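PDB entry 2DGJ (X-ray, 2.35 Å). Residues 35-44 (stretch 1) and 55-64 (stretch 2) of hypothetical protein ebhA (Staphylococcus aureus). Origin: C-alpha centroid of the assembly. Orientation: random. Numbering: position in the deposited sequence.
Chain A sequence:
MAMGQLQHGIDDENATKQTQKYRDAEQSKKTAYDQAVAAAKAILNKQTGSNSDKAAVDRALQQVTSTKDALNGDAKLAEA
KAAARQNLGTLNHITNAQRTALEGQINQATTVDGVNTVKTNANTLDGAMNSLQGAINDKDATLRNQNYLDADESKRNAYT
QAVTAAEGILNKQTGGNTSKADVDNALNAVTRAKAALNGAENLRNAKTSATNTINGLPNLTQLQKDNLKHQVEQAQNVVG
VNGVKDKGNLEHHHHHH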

ATOM      1  N   GLN A  35     -21.679  -9.716 -11.930  1.00 13.75           N
ATOM      2  CA  GLN A  35     -23.121  -9.563 -12.083  1.00 13.69           C
ATOM      3  C   GLN A  35     -23.642 -10.293 -13.314  1.00 13.73           C
ATOM      4  O   GLN A  35     -24.805 -10.694 -13.356  1.00 13.70           O
ATOM      5  N   ALA A  36     -22.781 -10.465 -14.312  1.00 13.78           N
ATOM      6  CA  ALA A  36     -23.167 -11.157 -15.536  1.00 14.01           C
ATOM      7  C   ALA A  36     -23.309 -12.642 -15.228  1.00 14.11           C
ATOM      8  O   ALA A  36     -24.258 -13.294 -15.675  1.00 14.08           O
ATOM      9  N   VAL A  37     -22.360 -13.169 -14.457  1.00 14.24           N
ATOM     10  CA  VAL A  37     -22.383 -14.577 -14.075  1.00 14.49           C
ATOM     11  C   VAL A  37     -23.635 -14.878 -13.259  1.00 14.83           C
ATOM     12  O   VAL A  37     -24.326 -15.863 -13.509  1.00 14.84           O
ATOM     13  N   ALA A  38     -23.918 -14.027 -12.278  1.00 15.20           N
ATOM     14  CA  ALA A  38     -25.089 -14.202 -11.428  1.00 15.61           C
ATOM     15  C   ALA A  38     -26.341 -14.190 -12.291  1.00 15.91           C
ATOM     16  O   ALA A  38     -27.252 -15.001 -12.104  1.00 16.01           O
ATOM     17  N   ALA A  39     -26.375 -13.271 -13.247  1.00 16.23           N
ATOM     18  CA  ALA A  39     -27.506 -13.158 -14.153  1.00 16.78           C
ATOM     19  C   ALA A  39     -27.645 -14.443 -14.978  1.00 17.21           C
ATOM     20  O   ALA A  39     -28.747 -14.965 -15.163  1.00 17.21           O
ATOM     21  N   ALA A  40     -26.513 -14.940 -15.472  1.00 17.78           N
ATOM     22  CA  ALA A  40     -26.484 -16.152 -16.284  1.00 18.28           C
ATOM     23  C   ALA A  40     -27.077 -17.334 -15.525  1.00 18.63           C
ATOM     24  O   ALA A  40     -27.927 -18.049 -16.045  1.00 18.78           O
ATOM     25  N   LYS A  41     -26.630 -17.528 -14.287  1.00 19.04           N
ATOM     26  CA  LYS A  41     -27.132 -18.628 -13.470  1.00 19.62           C
ATOM     27  C   LYS A  41     -28.649 -18.592 -13.404  1.00 20.03           C
ATOM     28  O   LYS A  41     -29.320 -19.593 -13.649  1.00 19.99           O
ATOM     29  N   ALA A  42     -29.189 -17.429 -13.059  1.00 20.74           N
ATOM     30  CA  ALA A  42     -30.626 -17.249 -12.941  1.00 21.51           C
ATOM     31  C   ALA A  42     -31.331 -17.564 -14.258  1.00 22.12           C
ATOM     32  O   ALA A  42     -32.320 -18.297 -14.285  1.00 22.16           O
ATOM     33  N   ILE A  43     -30.810 -17.009 -15.346  1.00 22.86           N
ATOM     34  CA  ILE A  43     -31.386 -17.230 -16.665  1.00 23.71           C
ATOM     35  C   ILE A  43     -31.310 -18.702 -17.054  1.00 24.35           C
ATOM     36  O   ILE A  43     -32.272 -19.255 -17.587  1.00 24.51           O
ATOM     37  N   LEU A  44     -30.175 -19.337 -16.783  1.00 25.06           N
ATOM     38  CA  LEU A  44     -30.004 -20.744 -17.119  1.00 25.76           C
ATOM     39  C   LEU A  44     -30.985 -21.598 -16.316  1.00 26.24           C
ATOM     40  O   LEU A  44     -31.496 -22.600 -16.804  1.00 26.31           O
ATOM     41  N   ALA A  55     -32.821 -16.618 -27.006  1.00 38.35           N
ATOM     42  CA  ALA A  55     -32.208 -15.345 -27.315  1.00 37.62           C
ATOM     43  C   ALA A  55     -31.836 -14.757 -25.968  1.00 37.04           C
ATOM     44  O   ALA A  55     -30.941 -13.925 -25.871  1.00 37.01           O
ATOM     45  N   ALA A  56     -32.538 -15.200 -24.929  1.00 36.31           N
ATOM     46  CA  ALA A  56     -32.266 -14.743 -23.569  1.00 35.47           C
ATOM     47  C   ALA A  56     -30.979 -15.413 -23.100  1.00 34.82           C
ATOM     48  O   ALA A  56     -30.173 -14.821 -22.381  1.00 34.73           O
ATOM     49  N   VAL A  57     -30.794 -16.660 -23.521  1.00 34.03           N
ATOM     50  CA  VAL A  57     -29.608 -17.423 -23.164  1.00 33.25           C
ATOM     51  C   VAL A  57     -28.381 -16.843 -23.858  1.00 32.74           C
ATOM     52  O   VAL A  57     -27.290 -16.836 -23.290  1.00 32.65           O
ATOM     53  N   ASP A  58     -28.565 -16.351 -25.079  1.00 32.12           N
ATOM     54  CA  ASP A  58     -27.454 -15.800 -25.842  1.00 31.51           C
ATOM     55  C   ASP A  58     -27.048 -14.416 -25.351  1.00 30.91           C
ATOM     56  O   ASP A  58     -25.863 -14.087 -25.315  1.00 30.76           O
ATOM     57  N   ARG A  59     -28.030 -13.602 -24.979  1.00 30.24           N
ATOM     58  CA  ARG A  59     -27.747 -12.265 -24.473  1.00 29.61           C
ATOM     59  C   ARG A  59     -26.984 -12.418 -23.164  1.00 28.91           C
ATOM     60  O   ARG A  59     -26.100 -11.624 -22.847  1.00 28.83           O
ATOM     61  N   ALA A  60     -27.338 -13.454 -22.411  1.00 28.04           N
ATOM     62  CA  ALA A  60     -26.686 -13.734 -21.138  1.00 27.18           C
ATOM     63  C   ALA A  60     -25.257 -14.184 -21.406  1.00 26.49           C
ATOM     64  O   ALA A  60     -24.318 -13.773 -20.726  1.00 26.29           O
ATOM     65  N   LEU A  61     -25.095 -15.038 -22.409  1.00 25.75           N
ATOM     66  CA  LEU A  61     -23.780 -15.534 -22.780  1.00 25.02           C
ATOM     67  C   LEU A  61     -22.933 -14.370 -23.259  1.00 24.58           C
ATOM     68  O   LEU A  61     -21.791 -14.204 -22.837  1.00 24.49           O
ATOM     69  N   GLN A  62     -23.507 -13.563 -24.143  1.00 24.06           N
ATOM     70  CA  GLN A  62     -22.809 -12.409 -24.691  1.00 23.59           C
ATOM     71  C   GLN A  62     -22.287 -11.486 -23.588  1.00 22.96           C
ATOM     72  O   GLN A  62     -21.177 -10.967 -23.671  1.00 22.94           O
ATOM     73  N   GLN A  63     -23.091 -11.292 -22.551  1.00 22.16           N
ATOM     74  CA  GLN A  63     -22.701 -10.427 -21.445  1.00 21.49           C
ATOM     75  C   GLN A  63     -21.604 -11.026 -20.566  1.00 20.78           C
ATOM     76  O   GLN A  63     -20.762 -10.293 -20.040  1.00 20.59           O
ATOM     77  N   VAL A  64     -21.603 -12.346 -20.405  1.00 19.96           N
ATOM     78  CA  VAL A  64     -20.563 -12.990 -19.607  1.00 19.22           C
ATOM     79  C   VAL A  64     -19.246 -12.936 -20.378  1.00 18.83           C
ATOM     80  O   VAL A  64     -18.186 -12.699 -19.805  1.00 18.68           O
TER

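The two helices run nearly antiparallel, at 158°, with axes only 8.8 Å apart at closest approach. Such a close approach suits small residues: alanines lie where CA atoms come closest, while Ile 43 and Val 64 contribute the largest covered areas. No direct hydrogen bond crosses the contact.

Gln 35 lies out of reach, its amide satisfied elsewhere in the structure. Ala 36 points toward stretch 2, and its CA lies 5.2 Å from the CA of Val 64. Its small methyl suits this approach: Ala 36 CB comes 3.7 Å from Gln 63 O and 4.0 Å from Val 64 CG2. Val 64, chi1 t, points its CA-to-CB bond sideways, yet CG2 reaches in to lie 3.6 Å from Ala 36 O.

A water also bridges the helices here. The oxygen of water 1 donates to Ala 36 O (2.8 Å) and Ala 60 O (3.1 Å), carbonyls that also accept helical hydrogen bonds from Ala 40 N and Val 64 N, respectively. The same water 1 oxygen accepts a weak hydrogen bond from Gln 63 NE2 at 3.5 Å; the extended m, t side chain of Gln 63 suits its exposed position.

Val 37, also t, points sideways, and its backbone N lies 4.1 Å from Val 64 CG2. Ala 38 is out of reach. Ala 40 returns one turn after Ala 36: its CB packs 3.9 Å from Val 64 CG2, and its CA lies 4.4 Å from Ala 60 CB; small side chains are compatible with 5.4 Å between Ala 40 CA and Ala 60 CA. Lys 41, extended and exposed, takes no part.

At Ile 43 the spacing widens, its CA standing 6.7 Å from that of Val 57, and a larger side chain fills the space. In its m, t rotamer, Ile 43 places CD1 3.5 Å from Ala 60 CB and CG2 3.9 Å from Ala 56 O; both branches lie near both residues.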

ATOM      1  CB  GLN A  35     -23.498  -8.081 -12.154  1.00 13.52           C
ATOM      2  CG  GLN A  35     -23.282  -7.339 -10.844  1.00 13.34           C
ATOM      3  CD  GLN A  35     -23.942  -8.043  -9.681  1.00 13.33           C
ATOM      4  OE1 GLN A  35     -25.163  -8.204  -9.645  1.00 13.23           O
ATOM      5  NE2 GLN A  35     -23.133  -8.478  -8.720  1.00 13.25           N
ATOM      6  CB  ALA A  36     -22.118 -10.938 -16.627  1.00 13.97           C
ATOM      7  CB  VAL A  37     -21.144 -14.943 -13.237  1.00 14.36           C
ATOM      8  CG1 VAL A  37     -21.220 -16.383 -12.767  1.00 14.10           C
ATOM      9  CG2 VAL A  37     -19.896 -14.737 -14.069  1.00 14.46           C
ATOM     10  CB  ALA A  38     -25.150 -13.094 -10.387  1.00 15.44           C
ATOM     11  CB  ALA A  39     -27.309 -11.969 -15.069  1.00 16.62           C
ATOM     12  CB  ALA A  40     -25.045 -16.469 -16.711  1.00 18.24           C
ATOM     13  CB  LYS A  41     -26.572 -18.551 -12.042  1.00 19.50           C
ATOM     14  CG  LYS A  41     -25.086 -18.829 -11.916  1.00 19.51           C
ATOM     15  CD  LYS A  41     -24.647 -18.707 -10.460  1.00 19.72           C
ATOM     16  CE  LYS A  41     -23.141 -18.859 -10.300  1.00 19.82           C
ATOM     17  NZ  LYS A  41     -22.723 -18.566  -8.900  1.00 20.09           N
ATOM     18  CB  ALA A  42     -30.933 -15.823 -12.509  1.00 21.43           C
ATOM     19  CB  ILE A  43     -30.661 -16.386 -17.732  1.00 23.75           C
ATOM     20  CG1 ILE A  43     -30.970 -14.903 -17.514  1.00 23.77           C
ATOM     21  CG2 ILE A  43     -31.084 -16.833 -19.131  1.00 23.87           C
ATOM     22  CD1 ILE A  43     -30.219 -13.963 -18.439  1.00 23.85           C
ATOM     23  CB  LEU A  44     -28.573 -21.190 -16.822  1.00 25.79           C
ATOM     24  CG  LEU A  44     -28.135 -22.498 -17.484  1.00 25.83           C
ATOM     25  CD1 LEU A  44     -28.145 -22.315 -18.987  1.00 25.88           C
ATOM     26  CD2 LEU A  44     -26.745 -22.879 -17.022  1.00 25.92           C
ATOM     27  CB  ALA A  55     -33.211 -14.447 -28.024  1.00 37.69           C
ATOM     28  CB  ALA A  56     -33.423 -15.116 -22.639  1.00 35.43           C
ATOM     29  CB  VAL A  57     -29.746 -18.905 -23.585  1.00 33.17           C
ATOM     30  CG1 VAL A  57     -28.475 -19.668 -23.248  1.00 33.04           C
ATOM     31  CG2 VAL A  57     -30.924 -19.534 -22.885  1.00 33.09           C
ATOM     32  CB  ASP A  58     -27.809 -15.749 -27.328  1.00 31.78           C
ATOM     33  CG  ASP A  58     -26.581 -15.859 -28.219  1.00 32.08           C
ATOM     34  OD1 ASP A  58     -25.907 -16.914 -28.179  1.00 32.30           O
ATOM     35  OD2 ASP A  58     -26.285 -14.893 -28.956  1.00 32.16           O
ATOM     36  CB  ARG A  59     -29.048 -11.501 -24.228  1.00 30.01           C
ATOM     37  CG  ARG A  59     -29.811 -11.147 -25.492  1.00 30.64           C
ATOM     38  CD  ARG A  59     -31.243 -10.747 -25.167  1.00 31.15           C
ATOM     39  NE  ARG A  59     -31.315  -9.556 -24.325  1.00 31.71           N
ATOM     40  CZ  ARG A  59     -32.400  -9.184 -23.650  1.00 32.02           C
ATOM     41  NH1 ARG A  59     -33.508  -9.915 -23.716  1.00 32.22           N
ATOM     42  NH2 ARG A  59     -32.382  -8.082 -22.916  1.00 32.21           N
ATOM     43  CB  ALA A  60     -27.453 -14.819 -20.396  1.00 27.17           C
ATOM     44  CB  LEU A  61     -23.897 -16.576 -23.895  1.00 25.00           C
ATOM     45  CG  LEU A  61     -22.592 -17.063 -24.531  1.00 24.83           C
ATOM     46  CD1 LEU A  61     -21.684 -17.626 -23.460  1.00 24.87           C
ATOM     47  CD2 LEU A  61     -22.899 -18.118 -25.584  1.00 24.83           C
ATOM     48  CB  GLN A  62     -23.743 -11.635 -25.626  1.00 24.01           C
ATOM     49  CG  GLN A  62     -23.123 -10.386 -26.244  1.00 24.72           C
ATOM     50  CD  GLN A  62     -23.359  -9.119 -25.433  1.00 25.10           C
ATOM     51  OE1 GLN A  62     -22.614  -8.144 -25.562  1.00 25.49           O
ATOM     52  NE2 GLN A  62     -24.408  -9.119 -24.610  1.00 25.20           N
ATOM     53  CB  GLN A  63     -23.936 -10.066 -20.616  1.00 21.84           C
ATOM     54  CG  GLN A  63     -24.866  -9.107 -21.356  1.00 22.38           C
ATOM     55  CD  GLN A  63     -26.185  -8.873 -20.651  1.00 22.74           C
ATOM     56  OE1 GLN A  63     -27.000  -8.062 -21.100  1.00 22.98           O
ATOM     57  NE2 GLN A  63     -26.409  -9.582 -19.547  1.00 22.97           N
ATOM     58  CB  VAL A  64     -20.908 -14.467 -19.297  1.00 19.08           C
ATOM     59  CG1 VAL A  64     -19.683 -15.190 -18.755  1.00 18.99           C
ATOM     60  CG2 VAL A  64     -22.028 -14.534 -18.277  1.00 18.79           C
TER
HETATM   61  O   HOH W   1     -25.450 -12.603 -18.089  1.00 12.25           O